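Local coordinates for protein Alp7A (Bacillus subtilis, PDB 5EC0) that binds ADP and, as a plasmid-encoded bacterial relative of actin, probably polymerises into filaments that segregate plasmid DNA, at residues Glu119-Pro130 / Thr169-Glu180. Sequence-based numbering, arbitrary orientation.
Sequences EVTIEYFQTMLP and TIKVEDAACRIE
Arg178 grips Gln126 side-on, NE and NH2 both donating to the one amide oxygen, with NE to OE1 at 2.7 Å and OE1 within 14° of the guanidinium plane. This clasp spans neighbouring parallel strands in the ParM-like actin fold; the axes of 124-129 and 169-179 lie 34° apart. A bend at chi2 turns the guanidinium of Arg178 toward strand 124-129, on the face that carries Tyr124 and Gln126, where NH2 also gives a weak bond to Tyr124 OH (2.9 Å). Shortening Arg178 to an alanine is likely to strip Gln126 OE1 of both donors and leave the Tyr124 hydroxyl without this neighbour. At the far end Lys171 NZ forms a salt bridge with Glu119 OE1 (3.2 Å), approaching from above the carboxylate plane. Along 119-122 straight backbone bonds set the register, for example Ile122 N to Lys171 O (2.8 Å, 173°), before the strand turns a corner at Glu123. On the opposite sheet face, Ile122 CD1 touches both Ile170 CG2 and Val172 CG2, while Phe125 CB packs on Val172 CG1 at 3.7 Å; Val172 also touches Phe101 of helix 95-112. Leu129 CG meets Cys177 SG beside helix 140-149. Near the bound magnesium ion and ADP, one water donates to both Met128 O (3.1 Å) and Glu180 OE2 (3.0 Å).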
ATOM      1  N   GLU A 119     -14.206 -23.271  -0.648  1.00 42.07           N
ATOM      2  CA  GLU A 119     -12.767 -23.471  -0.772  1.00 39.34           C
ATOM      3  C   GLU A 119     -12.157 -22.541  -1.803  1.00 40.23           C
ATOM      4  O   GLU A 119     -12.710 -22.364  -2.889  1.00 38.73           O
ATOM      5  CB  GLU A 119     -12.452 -24.927  -1.140  1.00 50.02           C
ATOM      6  CG  GLU A 119     -11.166 -25.457  -0.498  1.00 64.87           C
ATOM      7  CD  GLU A 119     -10.626 -26.702  -1.180  1.00 75.40           C
ATOM      8  OE1 GLU A 119     -10.659 -27.790  -0.560  1.00 77.07           O
ATOM      9  OE2 GLU A 119     -10.156 -26.582  -2.333  1.00 78.99           O
ATOM     10  N   VAL A 120     -11.014 -21.955  -1.449  1.00 32.83           N
ATOM     11  CA  VAL A 120     -10.247 -21.117  -2.362  1.00 31.71           C
ATOM     12  C   VAL A 120      -8.815 -21.625  -2.457  1.00 35.12           C
ATOM     13  O   VAL A 120      -8.140 -21.773  -1.433  1.00 34.80           O
ATOM     14  CB  VAL A 120     -10.224 -19.627  -1.911  1.00 31.56           C
ATOM     15  CG1 VAL A 120      -9.245 -18.814  -2.767  1.00 30.39           C
ATOM     16  CG2 VAL A 120     -11.612 -19.034  -1.979  1.00 35.70           C
ATOM     17  N   THR A 121      -8.368 -21.904  -3.680  1.00 33.58           N
ATOM     18  CA  THR A 121      -6.957 -22.152  -3.957  1.00 30.20           C
ATOM     19  C   THR A 121      -6.287 -20.928  -4.613  1.00 28.71           C
ATOM     20  O   THR A 121      -6.825 -20.327  -5.539  1.00 32.35           O
ATOM     21  CB  THR A 121      -6.761 -23.391  -4.872  1.00 42.77           C
ATOM     22  OG1 THR A 121      -7.665 -23.314  -5.980  1.00 52.72           O
ATOM     23  CG2 THR A 121      -7.022 -24.670  -4.114  1.00 33.22           C
ATOM     24  N   ILE A 122      -5.114 -20.559  -4.107  1.00 30.76           N
ATOM     25  CA  ILE A 122      -4.318 -19.472  -4.659  1.00 27.78           C
ATOM     26  C   ILE A 122      -2.977 -20.029  -5.161  1.00 32.66           C
ATOM     27  O   ILE A 122      -2.182 -20.559  -4.372  1.00 31.39           O
ATOM     28  CB  ILE A 122      -4.049 -18.363  -3.612  1.00 27.45           C
ATOM     29  CG1 ILE A 122      -5.362 -17.746  -3.132  1.00 27.92           C
ATOM     30  CG2 ILE A 122      -3.122 -17.290  -4.180  1.00 23.43           C
ATOM     31  CD1 ILE A 122      -5.226 -17.002  -1.826  1.00 24.09           C
ATOM     32  N   GLU A 123      -2.730 -19.929  -6.465  1.00 33.91           N
ATOM     33  CA  GLU A 123      -1.521 -20.522  -7.047  1.00 39.10           C
ATOM     34  C   GLU A 123      -0.281 -19.765  -6.608  1.00 35.27           C
ATOM     35  O   GLU A 123       0.724 -20.366  -6.254  1.00 35.84           O
ATOM     36  CB  GLU A 123      -1.604 -20.540  -8.571  1.00 40.06           C
ATOM     37  CG  GLU A 123      -2.746 -21.385  -9.099  1.00 46.62           C
ATOM     38  CD  GLU A 123      -2.725 -21.517 -10.610  1.00 55.93           C
ATOM     39  OE1 GLU A 123      -1.635 -21.396 -11.207  1.00 63.15           O
ATOM     40  OE2 GLU A 123      -3.800 -21.742 -11.196  1.00 60.60           O
ATOM     41  N   TYR A 124      -0.382 -18.438  -6.601  1.00 28.43           N
ATOM     42  CA  TYR A 124       0.763 -17.586  -6.336  1.00 27.27           C
ATOM     43  C   TYR A 124       0.358 -16.362  -5.512  1.00 26.18           C
ATOM     44  O   TYR A 124      -0.332 -15.474  -6.008  1.00 29.89           O
ATOM     45  CB  TYR A 124       1.411 -17.156  -7.658  1.00 22.60           C
ATOM     46  CG  TYR A 124       2.784 -16.559  -7.493  1.00 31.61           C
ATOM     47  CD1 TYR A 124       3.844 -17.332  -7.019  1.00 33.55           C
ATOM     48  CD2 TYR A 124       3.038 -15.228  -7.834  1.00 25.95           C
ATOM     49  CE1 TYR A 124       5.124 -16.801  -6.874  1.00 36.76           C
ATOM     50  CE2 TYR A 124       4.321 -14.683  -7.688  1.00 33.17           C
ATOM     51  CZ  TYR A 124       5.354 -15.473  -7.205  1.00 35.32           C
ATOM     52  OH  TYR A 124       6.615 -14.947  -7.065  1.00 32.62           O
ATOM     53  N   PHE A 125       0.756 -16.357  -4.244  1.00 22.71           N
ATOM     54  CA  PHE A 125       0.524 -15.233  -3.343  1.00 25.13           C
ATOM     55  C   PHE A 125       1.805 -14.434  -3.251  1.00 28.44           C
ATOM     56  O   PHE A 125       2.897 -15.006  -3.133  1.00 25.12           O
ATOM     57  CB  PHE A 125       0.094 -15.718  -1.946  1.00 24.32           C
ATOM     58  CG  PHE A 125      -0.068 -14.607  -0.918  1.00 24.49           C
ATOM     59  CD1 PHE A 125       1.010 -14.176  -0.151  1.00 21.09           C
ATOM     60  CD2 PHE A 125      -1.315 -14.014  -0.701  1.00 23.48           C
ATOM     61  CE1 PHE A 125       0.855 -13.169   0.791  1.00 19.58           C
ATOM     62  CE2 PHE A 125      -1.472 -13.007   0.238  1.00 21.04           C
ATOM     63  CZ  PHE A 125      -0.399 -12.585   0.980  1.00 19.68           C
ATOM     64  N   GLN A 126       1.675 -13.114  -3.274  1.00 23.20           N
ATOM     65  CA  GLN A 126       2.841 -12.273  -3.192  1.00 25.85           C
ATOM     66  C   GLN A 126       2.531 -11.048  -2.338  1.00 24.46           C
ATOM     67  O   GLN A 126       1.470 -10.409  -2.472  1.00 19.90           O
ATOM     68  CB  GLN A 126       3.292 -11.880  -4.604  1.00 32.79           C
ATOM     69  CG  GLN A 126       4.743 -11.599  -4.744  1.00 36.35           C
ATOM     70  CD  GLN A 126       5.154 -11.288  -6.174  1.00 33.71           C
ATOM     71  OE1 GLN A 126       6.322 -11.438  -6.524  1.00 33.41           O
ATOM     72  NE2 GLN A 126       4.201 -10.834  -7.000  1.00 21.26           N
ATOM     73  N   THR A 127       3.447 -10.748  -1.432  1.00 21.03           N
ATOM     74  CA  THR A 127       3.380  -9.512  -0.671  1.00 20.45           C
ATOM     75  C   THR A 127       4.807  -8.950  -0.562  1.00 24.56           C
ATOM     76  O   THR A 127       5.673  -9.261  -1.403  1.00 22.07           O
ATOM     77  CB  THR A 127       2.702  -9.721   0.722  1.00 20.29           C
ATOM     78  OG1 THR A 127       2.532  -8.456   1.365  1.00 22.17           O
ATOM     79  CG2 THR A 127       3.499 -10.679   1.638  1.00 20.35           C
ATOM     80  N   MET A 128       5.058  -8.106   0.430  1.00 26.64           N
ATOM     81  CA  MET A 128       6.368  -7.470   0.551  1.00 28.48           C
ATOM     82  C   MET A 128       6.557  -6.954   1.973  1.00 28.70           C
ATOM     83  O   MET A 128       5.610  -6.947   2.755  1.00 32.69           O
ATOM     84  CB  MET A 128       6.520  -6.332  -0.480  1.00 27.16           C
ATOM     85  CG  MET A 128       5.254  -5.522  -0.673  1.00 32.18           C
ATOM     86  SD  MET A 128       5.250  -4.328  -2.031  1.00 31.29           S
ATOM     87  CE  MET A 128       3.524  -3.882  -2.029  1.00 48.19           C
ATOM     88  N   LEU A 129       7.779  -6.543   2.307  1.00 26.31           N
ATOM     89  CA  LEU A 129       8.079  -5.979   3.629  1.00 26.67           C
ATOM     90  C   LEU A 129       8.675  -4.573   3.528  1.00 28.13           C
ATOM     91  O   LEU A 129       9.459  -4.295   2.622  1.00 37.97           O
ATOM     92  CB  LEU A 129       9.051  -6.875   4.397  1.00 24.67           C
ATOM     93  CG  LEU A 129       8.487  -8.164   4.991  1.00 29.58           C
ATOM     94  CD1 LEU A 129       9.583  -8.868   5.760  1.00 23.94           C
ATOM     95  CD2 LEU A 129       7.298  -7.845   5.885  1.00 24.85           C
ATOM     96  N   PRO A 130       8.324  -3.696   4.472  1.00 25.44           N
ATOM     97  CA  PRO A 130       8.885  -2.333   4.509  1.00 29.89           C
ATOM     98  C   PRO A 130      10.375  -2.321   4.865  1.00 27.96           C
ATOM     99  O   PRO A 130      10.849  -3.167   5.626  1.00 28.48           O
ATOM    100  CB  PRO A 130       8.054  -1.630   5.596  1.00 25.59           C
ATOM    101  CG  PRO A 130       7.580  -2.746   6.516  1.00 24.25           C
ATOM    102  CD  PRO A 130       7.416  -3.972   5.606  1.00 26.98           C
ATOM    103  N   THR A 169     -12.071 -22.602   3.541  1.00 36.07           N
ATOM    104  CA  THR A 169     -10.690 -23.097   3.522  1.00 39.09           C
ATOM    105  C   THR A 169      -9.924 -22.418   2.390  1.00 36.36           C
ATOM    106  O   THR A 169     -10.370 -22.420   1.240  1.00 38.70           O
ATOM    107  CB  THR A 169     -10.624 -24.621   3.359  1.00 37.64           C
ATOM    108  OG1 THR A 169     -11.364 -25.235   4.412  1.00 39.53           O
ATOM    109  CG2 THR A 169      -9.196 -25.121   3.428  1.00 37.17           C
ATOM    110  N   ILE A 170      -8.779 -21.828   2.728  1.00 31.67           N
ATOM    111  CA  ILE A 170      -7.937 -21.119   1.763  1.00 31.29           C
ATOM    112  C   ILE A 170      -6.564 -21.793   1.661  1.00 34.36           C
ATOM    113  O   ILE A 170      -5.825 -21.863   2.649  1.00 33.09           O
ATOM    114  CB  ILE A 170      -7.756 -19.618   2.156  1.00 28.05           C
ATOM    115  CG1 ILE A 170      -9.108 -18.900   2.156  1.00 30.89           C
ATOM    116  CG2 ILE A 170      -6.791 -18.913   1.234  1.00 26.67           C
ATOM    117  CD1 ILE A 170      -9.113 -17.619   2.991  1.00 29.75           C
ATOM    118  N   LYS A 171      -6.235 -22.281   0.464  1.00 34.65           N
ATOM    119  CA  LYS A 171      -4.978 -22.990   0.223  1.00 35.46           C
ATOM    120  C   LYS A 171      -4.046 -22.200  -0.670  1.00 32.69           C
ATOM    121  O   LYS A 171      -4.335 -21.967  -1.847  1.00 35.67           O
ATOM    122  CB  LYS A 171      -5.230 -24.365  -0.395  1.00 32.50           C
ATOM    123  CG  LYS A 171      -5.861 -25.361   0.587  1.00 41.08           C
ATOM    124  CD  LYS A 171      -6.446 -26.560  -0.140  1.00 43.78           C
ATOM    125  CE  LYS A 171      -6.942 -27.605   0.836  1.00 49.60           C
ATOM    126  NZ  LYS A 171      -7.714 -28.672   0.142  1.00 48.58           N
ATOM    127  N   VAL A 172      -2.923 -21.786  -0.098  1.00 30.48           N
ATOM    128  CA  VAL A 172      -1.930 -21.014  -0.841  1.00 30.08           C
ATOM    129  C   VAL A 172      -0.818 -21.947  -1.275  1.00 34.80           C
ATOM    130  O   VAL A 172      -0.059 -22.444  -0.440  1.00 31.30           O
ATOM    131  CB  VAL A 172      -1.365 -19.866   0.007  1.00 26.39           C
ATOM    132  CG1 VAL A 172      -0.176 -19.195  -0.717  1.00 33.80           C
ATOM    133  CG2 VAL A 172      -2.482 -18.863   0.338  1.00 29.49           C
ATOM    134  N   GLU A 173      -0.755 -22.203  -2.580  1.00 30.66           N
ATOM    135  CA  GLU A 173       0.164 -23.188  -3.140  1.00 31.82           C
ATOM    136  C   GLU A 173       1.611 -22.710  -3.113  1.00 36.09           C
ATOM    137  O   GLU A 173       2.515 -23.462  -2.759  1.00 35.49           O
ATOM    138  CB  GLU A 173      -0.237 -23.528  -4.578  1.00 35.23           C
ATOM    139  CG  GLU A 173      -1.693 -23.990  -4.732  1.00 43.90           C
ATOM    140  CD  GLU A 173      -1.999 -24.518  -6.127  1.00 51.03           C
ATOM    141  OE1 GLU A 173      -1.144 -24.370  -7.034  1.00 54.32           O
ATOM    142  OE2 GLU A 173      -3.092 -25.093  -6.312  1.00 55.05           O
ATOM    143  N   ASP A 174       1.823 -21.457  -3.500  1.00 35.44           N
ATOM    144  CA  ASP A 174       3.157 -20.880  -3.555  1.00 35.83           C
ATOM    145  C   ASP A 174       3.107 -19.431  -3.086  1.00 37.29           C
ATOM    146  O   ASP A 174       2.157 -18.715  -3.387  1.00 28.63           O
ATOM    147  CB  ASP A 174       3.712 -20.966  -4.975  1.00 42.93           C
ATOM    148  CG  ASP A 174       5.193 -20.717  -5.035  1.00 54.94           C
ATOM    149  OD1 ASP A 174       5.855 -20.827  -3.977  1.00 63.06           O
ATOM    150  OD2 ASP A 174       5.696 -20.420  -6.142  1.00 56.99           O
ATOM    151  N   ALA A 175       4.133 -18.993  -2.360  1.00 40.15           N
ATOM    152  CA  ALA A 175       4.137 -17.639  -1.823  1.00 32.39           C
ATOM    153  C   ALA A 175       5.531 -17.002  -1.884  1.00 30.70           C
ATOM    154  O   ALA A 175       6.530 -17.694  -1.788  1.00 32.48           O
ATOM    155  CB  ALA A 175       3.612 -17.644  -0.385  1.00 30.03           C
ATOM    156  N   ALA A 176       5.588 -15.684  -2.067  1.00 32.06           N
ATOM    157  CA  ALA A 176       6.861 -14.969  -2.057  1.00 31.60           C
ATOM    158  C   ALA A 176       6.698 -13.572  -1.441  1.00 27.92           C
ATOM    159  O   ALA A 176       5.608 -12.991  -1.434  1.00 31.27           O
ATOM    160  CB  ALA A 176       7.447 -14.877  -3.472  1.00 19.87           C
ATOM    161  N   CYS A 177       7.793 -13.047  -0.908  1.00 24.19           N
ATOM    162  CA  CYS A 177       7.783 -11.734  -0.272  1.00 24.22           C
ATOM    163  C   CYS A 177       8.918 -10.877  -0.841  1.00 31.85           C
ATOM    164  O   CYS A 177      10.076 -11.277  -0.773  1.00 26.97           O
ATOM    165  CB  CYS A 177       7.925 -11.865   1.234  1.00 19.15           C
ATOM    166  SG  CYS A 177       7.870 -10.284   2.063  1.00 24.92           S
ATOM    167  N   ARG A 178       8.568  -9.724  -1.417  1.00 27.30           N
ATOM    168  CA  ARG A 178       9.532  -8.817  -2.029  1.00 24.10           C
ATOM    169  C   ARG A 178       9.879  -7.670  -1.076  1.00 24.56           C
ATOM    170  O   ARG A 178       9.483  -7.685   0.081  1.00 24.75           O
ATOM    171  CB  ARG A 178       8.979  -8.252  -3.345  1.00 26.89           C
ATOM    172  CG  ARG A 178       8.450  -9.299  -4.302  1.00 24.59           C
ATOM    173  CD  ARG A 178       9.478 -10.404  -4.648  1.00 21.42           C
ATOM    174  NE  ARG A 178       8.832 -11.358  -5.544  1.00 27.79           N
ATOM    175  CZ  ARG A 178       9.457 -12.197  -6.359  1.00 30.85           C
ATOM    176  NH1 ARG A 178      10.778 -12.234  -6.398  1.00 29.48           N
ATOM    177  NH2 ARG A 178       8.749 -13.003  -7.137  1.00 27.15           N
ATOM    178  N   ILE A 179      10.621  -6.685  -1.565  1.00 24.99           N
ATOM    179  CA  ILE A 179      10.994  -5.527  -0.756  1.00 24.49           C
ATOM    180  C   ILE A 179      10.204  -4.314  -1.202  1.00 27.69           C
ATOM    181  O   ILE A 179      10.334  -3.889  -2.365  1.00 28.60           O
ATOM    182  CB  ILE A 179      12.516  -5.194  -0.865  1.00 25.28           C
ATOM    183  CG1 ILE A 179      13.361  -6.416  -0.520  1.00 27.75           C
ATOM    184  CG2 ILE A 179      12.886  -4.020   0.057  1.00 24.71           C
ATOM    185  CD1 ILE A 179      14.801  -6.322  -1.033  1.00 27.68           C
ATOM    186  N   GLU A 180       9.389  -3.768  -0.298  1.00 25.13           N
ATOM    187  CA  GLU A 180       8.680  -2.504  -0.555  1.00 30.05           C
ATOM    188  C   GLU A 180       9.621  -1.416  -1.079  1.00 26.01           C
ATOM    189  O   GLU A 180      10.804  -1.390  -0.722  1.00 30.56           O
ATOM    190  CB  GLU A 180       7.989  -1.985   0.714  1.00 28.01           C
ATOM    191  CG  GLU A 180       6.552  -2.404   0.860  1.00 40.11           C
ATOM    192  CD  GLU A 180       5.895  -1.838   2.113  1.00 38.08           C
ATOM    193  OE1 GLU A 180       5.970  -0.614   2.340  1.00 36.18           O
ATOM    194  OE2 GLU A 180       5.308  -2.632   2.873  1.00 45.36           O
TER
HETATM  195  O   HOH W   1       3.360  -4.861   2.210  0.86 23.60           O